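Local coordinates for monosaccharide ABC transporter substrate-binding protein, CUT2 family (Acidothermus cellulolyticus, PDB 4RU1), which binds myo-inositol in the cleft between its two lobes and probably delivers it, as a solute-binding protein, to an ABC-type carbohydrate transporter, at residues A225-P237 and N242-Y254. Residues are numbered along the deposited sequence; the frame is centred on the assembly and turned at random.
Sequences AKIATFDFNTQVP and NGQLQWAIDQQPY. With INS (1,2,3,4,5,6-hexahydroxy-cyclohexane), chain M.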
loop_
_atom_site.group_PDB
_atom_site.type_symbol
_atom_site.label_atom_id
_atom_site.label_comp_id
_atom_site.label_asym_id
_atom_site.label_seq_id
_atom_site.Cartn_x
_atom_site.Cartn_y
_atom_site.Cartn_z
ATOM N N ALA A 225 10.477 16.660 16.221
ATOM C CA ALA A 225 10.462 15.961 14.960
ATOM C C ALA A 225 9.228 16.324 14.098
ATOM O O ALA A 225 8.108 16.545 14.621
ATOM C CB ALA A 225 10.457 14.452 15.236
ATOM N N LYS A 226 9.433 16.381 12.799
ATOM C CA LYS A 226 8.327 16.488 11.881
ATOM C C LYS A 226 7.877 15.073 11.452
ATOM O O LYS A 226 8.540 14.130 11.741
ATOM C CB LYS A 226 8.726 17.298 10.650
ATOM C CG LYS A 226 9.390 18.634 10.941
ATOM C CD LYS A 226 8.484 19.582 11.626
ATOM C CE LYS A 226 9.335 20.740 12.176
ATOM N NZ LYS A 226 8.562 22.007 12.230
ATOM N N ILE A 227 6.742 14.994 10.768
ATOM C CA ILE A 227 6.125 13.711 10.344
ATOM C C ILE A 227 5.814 13.870 8.844
ATOM O O ILE A 227 5.342 14.917 8.404
ATOM C CB ILE A 227 4.815 13.401 11.106
ATOM C CG1 ILE A 227 4.990 13.466 12.644
ATOM C CG2 ILE A 227 4.269 12.047 10.725
ATOM C CD1 ILE A 227 4.656 14.753 13.300
ATOM N N ALA A 228 6.029 12.789 8.104
ATOM C CA ALA A 228 5.648 12.612 6.688
ATOM C C ALA A 228 5.122 11.221 6.529
ATOM O O ALA A 228 5.424 10.342 7.370
ATOM C CB ALA A 228 6.811 12.858 5.797
ATOM N N THR A 229 4.276 10.974 5.521
ATOM C CA THR A 229 3.652 9.644 5.430
ATOM C C THR A 229 3.502 9.177 4.008
ATOM O O THR A 229 3.454 9.976 3.026
ATOM C CB THR A 229 2.264 9.657 6.089
ATOM O OG1 THR A 229 1.841 8.303 6.334
ATOM C CG2 THR A 229 1.234 10.426 5.305
ATOM N N PHE A 230 3.363 7.867 3.901
ATOM C CA PHE A 230 2.755 7.279 2.736
ATOM C C PHE A 230 1.247 7.288 2.937
ATOM O O PHE A 230 0.761 6.944 4.071
ATOM C CB PHE A 230 3.287 5.851 2.537
ATOM C CG PHE A 230 4.685 5.769 2.063
ATOM C CD1 PHE A 230 5.772 6.067 2.871
ATOM C CD2 PHE A 230 4.936 5.373 0.784
ATOM C CE1 PHE A 230 7.039 5.991 2.379
ATOM C CE2 PHE A 230 6.195 5.323 0.276
ATOM C CZ PHE A 230 7.275 5.593 1.061
ATOM N N ASP A 231 0.482 7.599 1.873
ATOM C CA ASP A 231 -0.995 7.438 1.768
ATOM C C ASP A 231 -1.785 8.561 2.382
ATOM O O ASP A 231 -1.341 9.326 3.234
ATOM C CB ASP A 231 -1.476 6.111 2.437
ATOM C CG ASP A 231 -0.810 4.872 1.892
ATOM O OD1 ASP A 231 -0.433 4.828 0.697
ATOM O OD2 ASP A 231 -0.679 3.885 2.653
ATOM N N PHE A 232 -3.052 8.575 1.989
ATOM C CA PHE A 232 -4.041 9.456 2.558
ATOM C C PHE A 232 -5.022 8.682 3.411
ATOM O O PHE A 232 -5.272 7.530 3.133
ATOM C CB PHE A 232 -4.846 10.138 1.418
ATOM C CG PHE A 232 -4.113 11.248 0.733
ATOM C CD1 PHE A 232 -3.155 11.005 -0.223
ATOM C CD2 PHE A 232 -4.308 12.538 1.150
ATOM C CE1 PHE A 232 -2.480 12.060 -0.840
ATOM C CE2 PHE A 232 -3.599 13.609 0.580
ATOM C CZ PHE A 232 -2.698 13.356 -0.417
ATOM N N ASN A 233 -5.593 9.343 4.408
ATOM C CA ASN A 233 -6.925 9.015 4.932
ATOM C C ASN A 233 -7.701 10.330 5.058
ATOM O O ASN A 233 -7.228 11.375 4.563
ATOM C CB ASN A 233 -6.823 8.261 6.274
ATOM C CG ASN A 233 -6.354 9.132 7.413
ATOM O OD1 ASN A 233 -6.060 10.315 7.258
ATOM N ND2 ASN A 233 -6.219 8.518 8.572
ATOM N N THR A 234 -8.843 10.287 5.722
ATOM C CA THR A 234 -9.731 11.408 5.730
ATOM C C THR A 234 -9.074 12.603 6.425
ATOM O O THR A 234 -9.434 13.767 6.158
ATOM C CB THR A 234 -11.091 11.096 6.409
ATOM O OG1 THR A 234 -10.907 10.640 7.752
ATOM C CG2 THR A 234 -11.812 10.019 5.666
ATOM N N GLN A 235 -8.091 12.308 7.313
ATOM C CA GLN A 235 -7.455 13.339 8.124
ATOM C C GLN A 235 -6.220 14.017 7.509
ATOM O O GLN A 235 -5.812 15.092 7.918
ATOM C CB GLN A 235 -7.070 12.733 9.478
ATOM C CG GLN A 235 -8.279 12.300 10.306
ATOM C CD GLN A 235 -7.872 11.418 11.454
ATOM O OE1 GLN A 235 -7.867 11.828 12.611
ATOM N NE2 GLN A 235 -7.498 10.204 11.133
ATOM N N VAL A 236 -5.591 13.336 6.546
ATOM C CA VAL A 236 -4.329 13.786 5.993
ATOM C C VAL A 236 -4.373 15.152 5.295
ATOM O O VAL A 236 -3.512 15.958 5.492
ATOM C CB VAL A 236 -3.765 12.670 5.093
ATOM C CG1 VAL A 236 -2.597 13.183 4.277
ATOM C CG2 VAL A 236 -3.269 11.518 5.973
ATOM N N PRO A 237 -5.359 15.428 4.457
ATOM C CA PRO A 237 -5.392 16.727 3.811
ATOM C C PRO A 237 -5.265 17.931 4.768
ATOM O O PRO A 237 -4.425 18.783 4.537
ATOM C CB PRO A 237 -6.725 16.707 3.062
ATOM C CG PRO A 237 -6.861 15.286 2.708
ATOM C CD PRO A 237 -6.437 14.552 3.962
ATOM N N ASN A 242 -2.264 22.382 7.647
ATOM C CA ASN A 242 -1.872 23.000 8.926
ATOM C C ASN A 242 -0.410 22.697 9.382
ATOM O O ASN A 242 0.003 23.113 10.475
ATOM C CB ASN A 242 -2.871 22.694 10.043
ATOM C CG ASN A 242 -2.952 21.228 10.405
ATOM O OD1 ASN A 242 -2.007 20.461 10.206
ATOM N ND2 ASN A 242 -4.081 20.824 10.943
ATOM N N GLY A 243 0.354 21.977 8.558
ATOM C CA GLY A 243 1.746 21.711 8.892
ATOM C C GLY A 243 2.004 20.485 9.812
ATOM O O GLY A 243 3.167 20.270 10.164
ATOM N N GLN A 244 0.984 19.716 10.161
ATOM C CA GLN A 244 1.145 18.521 10.968
ATOM C C GLN A 244 1.869 17.434 10.190
ATOM O O GLN A 244 2.461 16.564 10.801
ATOM C CB GLN A 244 -0.170 18.022 11.516
ATOM C CG GLN A 244 -0.674 18.843 12.738
ATOM C CD GLN A 244 -1.972 18.306 13.294
ATOM O OE1 GLN A 244 -2.990 18.282 12.605
ATOM N NE2 GLN A 244 -1.943 17.876 14.536
ATOM N N LEU A 245 1.741 17.428 8.865
ATOM C CA LEU A 245 2.448 16.486 7.990
ATOM C C LEU A 245 3.203 17.239 6.912
ATOM O O LEU A 245 2.624 18.237 6.342
ATOM C CB LEU A 245 1.479 15.538 7.314
ATOM C CG LEU A 245 0.811 14.438 8.134
ATOM C CD1 LEU A 245 -0.300 13.741 7.344
ATOM C CD2 LEU A 245 1.840 13.448 8.634
ATOM N N GLN A 246 4.456 16.945 6.678
ATOM C CA GLN A 246 5.235 17.593 5.624
ATOM C C GLN A 246 4.708 17.295 4.232
ATOM O O GLN A 246 4.669 18.171 3.386
ATOM C CB GLN A 246 6.716 17.234 5.728
ATOM C CG GLN A 246 7.359 17.467 7.096
ATOM C CD GLN A 246 7.194 18.889 7.514
ATOM O OE1 GLN A 246 6.361 19.259 8.424
ATOM N NE2 GLN A 246 7.932 19.712 6.836
ATOM N N TRP A 247 4.314 16.047 4.003
ATOM C CA TRP A 247 3.862 15.603 2.714
ATOM C C TRP A 247 3.314 14.209 2.888
ATOM O O TRP A 247 3.539 13.590 3.929
ATOM C CB TRP A 247 4.978 15.647 1.666
ATOM C CG TRP A 247 6.314 15.191 2.140
ATOM C CD1 TRP A 247 7.370 16.001 2.448
ATOM C CD2 TRP A 247 6.808 13.831 2.278
ATOM N NE1 TRP A 247 8.464 15.264 2.774
ATOM C CE2 TRP A 247 8.152 13.920 2.725
ATOM C CE3 TRP A 247 6.221 12.557 2.159
ATOM C CZ2 TRP A 247 8.942 12.764 2.997
ATOM C CZ3 TRP A 247 7.035 11.406 2.457
ATOM C CH2 TRP A 247 8.371 11.542 2.845
ATOM N N ALA A 248 2.582 13.743 1.873
ATOM C CA ALA A 248 2.038 12.353 1.814
ATOM C C ALA A 248 2.322 11.875 0.427
ATOM O O ALA A 248 2.162 12.623 -0.537
ATOM C CB ALA A 248 0.566 12.311 2.095
ATOM N N ILE A 249 2.727 10.637 0.303
ATOM C CA ILE A 249 2.965 9.990 -0.971
ATOM C C ILE A 249 1.724 9.205 -1.369
ATOM O O ILE A 249 1.324 8.260 -0.670
ATOM C CB ILE A 249 4.177 9.056 -0.932
ATOM C CG1 ILE A 249 5.461 9.852 -0.554
ATOM C CG2 ILE A 249 4.313 8.317 -2.213
ATOM C CD1 ILE A 249 6.669 8.987 -0.244
ATOM N N ASP A 250 1.126 9.560 -2.491
ATOM C CA ASP A 250 -0.073 8.905 -2.976
ATOM C C ASP A 250 0.305 7.781 -3.953
ATOM O O ASP A 250 1.077 8.019 -4.891
ATOM C CB ASP A 250 -0.889 9.966 -3.701
ATOM C CG ASP A 250 -2.273 9.536 -4.083
ATOM O OD1 ASP A 250 -2.806 8.422 -3.739
ATOM O OD2 ASP A 250 -2.875 10.378 -4.782
ATOM N N GLN A 251 -0.225 6.603 -3.649
ATOM C CA GLN A 251 -0.137 5.415 -4.502
ATOM C C GLN A 251 -1.420 5.076 -5.227
ATOM O O GLN A 251 -1.487 4.069 -5.960
ATOM C CB GLN A 251 0.347 4.159 -3.750
ATOM C CG GLN A 251 -0.653 3.638 -2.733
ATOM C CD GLN A 251 -0.224 2.330 -2.059
ATOM O OE1 GLN A 251 -0.082 2.247 -0.804
ATOM N NE2 GLN A 251 -0.087 1.302 -2.862
ATOM N N GLN A 252 -2.466 5.869 -4.981
ATOM C CA GLN A 252 -3.798 5.712 -5.600
ATOM C C GLN A 252 -4.342 4.307 -5.426
ATOM O O GLN A 252 -4.581 3.564 -6.401
ATOM C CB GLN A 252 -3.818 6.158 -7.045
ATOM C CG GLN A 252 -3.453 7.608 -7.242
ATOM C CD GLN A 252 -3.541 7.962 -8.697
ATOM O OE1 GLN A 252 -2.618 7.582 -9.493
ATOM N NE2 GLN A 252 -4.656 8.515 -9.092
ATOM N N PRO A 253 -4.659 3.983 -4.161
ATOM C CA PRO A 253 -5.377 2.713 -3.961
ATOM C C PRO A 253 -6.644 2.510 -4.709
ATOM O O PRO A 253 -6.961 1.342 -5.040
ATOM C CB PRO A 253 -5.670 2.696 -2.454
ATOM C CG PRO A 253 -5.556 4.135 -2.033
ATOM C CD PRO A 253 -4.465 4.707 -2.902
ATOM N N TYR A 254 -7.393 3.575 -4.970
ATOM C CA TYR A 254 -8.622 3.425 -5.720
ATOM C C TYR A 254 -8.315 2.873 -7.080
ATOM O O TYR A 254 -9.015 1.998 -7.615
ATOM C CB TYR A 254 -9.342 4.759 -5.838
ATOM C CG TYR A 254 -10.735 4.761 -6.507
ATOM C CD1 TYR A 254 -10.855 4.784 -7.906
ATOM C CD2 TYR A 254 -11.942 4.702 -5.739
ATOM C CE1 TYR A 254 -12.112 4.804 -8.509
ATOM C CE2 TYR A 254 -13.204 4.754 -6.355
ATOM C CZ TYR A 254 -13.269 4.818 -7.724
ATOM O OH TYR A 254 -14.519 4.926 -8.299
HETATM C C1 INS M . -0.044 0.716 2.404
HETATM C C2 INS M . -0.265 0.611 3.905
HETATM C C3 INS M . -1.061 -0.659 4.206
HETATM C C4 INS M . -0.471 -1.899 3.573
HETATM C C5 INS M . -0.336 -1.760 2.091
HETATM C C6 INS M . 0.445 -0.540 1.686
HETATM O O1 INS M . 0.755 1.853 2.041
HETATM O O2 INS M . 1.041 0.434 4.479
HETATM O O3 INS M . -1.053 -0.792 5.641
HETATM O O4 INS M . -1.270 -3.067 3.890
HETATM O O5 INS M . 0.342 -2.887 1.490
HETATM O O6 INS M . 0.448 -0.367 0.238
HETATM O O HOH W 1 5.275 17.504 10.605
HETATM O O HOH W 2 1.860 5.504 -0.919
HETATM O O HOH W 3 -1.993 6.329 -1.234
#
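Asp231 N donates to Ile249 O (2.8 Å), and Ile249 N to Thr229 O (2.9 Å), where strands 226-230 and 248-250 run parallel, 11° apart, with helix 236-241 as the crossover of a beta-alpha-beta unit. Thr229 N to Trp247 O and a nearly straight Gln246 N to Ile227 O bond (168° at the hydrogen) extend the pairing toward the N-terminal side. At the C-terminal ends, myo-inositol bridges the segments: its O1 donates to Asp231 OD2 (2.6 Å) and its O6 to Gln251 OE1 (2.9 Å). Asp231 OD1 and Gln251 OE1 lie close as two acceptors; one water joins OD1 to Ile249 O, another joins it to Gln251 N, and Glu256 takes Gln251 NE2. Asp250 OD1 closes an Asx turn with Gln252 N, while Asp250 OD2 forms a salt bridge with Arg304.

On the sheet face of Phe230 and Ile249, Ile249 CD1 sits over the phenyl ring, toward its rim. Ala228 CB stands 3.3 Å above the centre of the six-membered ring of Trp247, whose CG lies between the backbone N and the carbonyl carbon (chi1 41°), swinging the indole over Ala228; Glu141 binds its NE1. On the other face, Thr229 CG2 meets the Ala248 methyl (CB), which also touches Val236 CG1 and lies over the rim of one Phe232 ring face; Asp250 CB meets that ring at its edge. Leu245 spreads its methyls, CD1 against Val236 and CD2 tightly against Ile227 CG2 (3.5 Å). Strand pairing and apolar core probably fix the backbones from which Asp231 and Gln251 accept two ligand hydroxyls, consistent with polyol recognition.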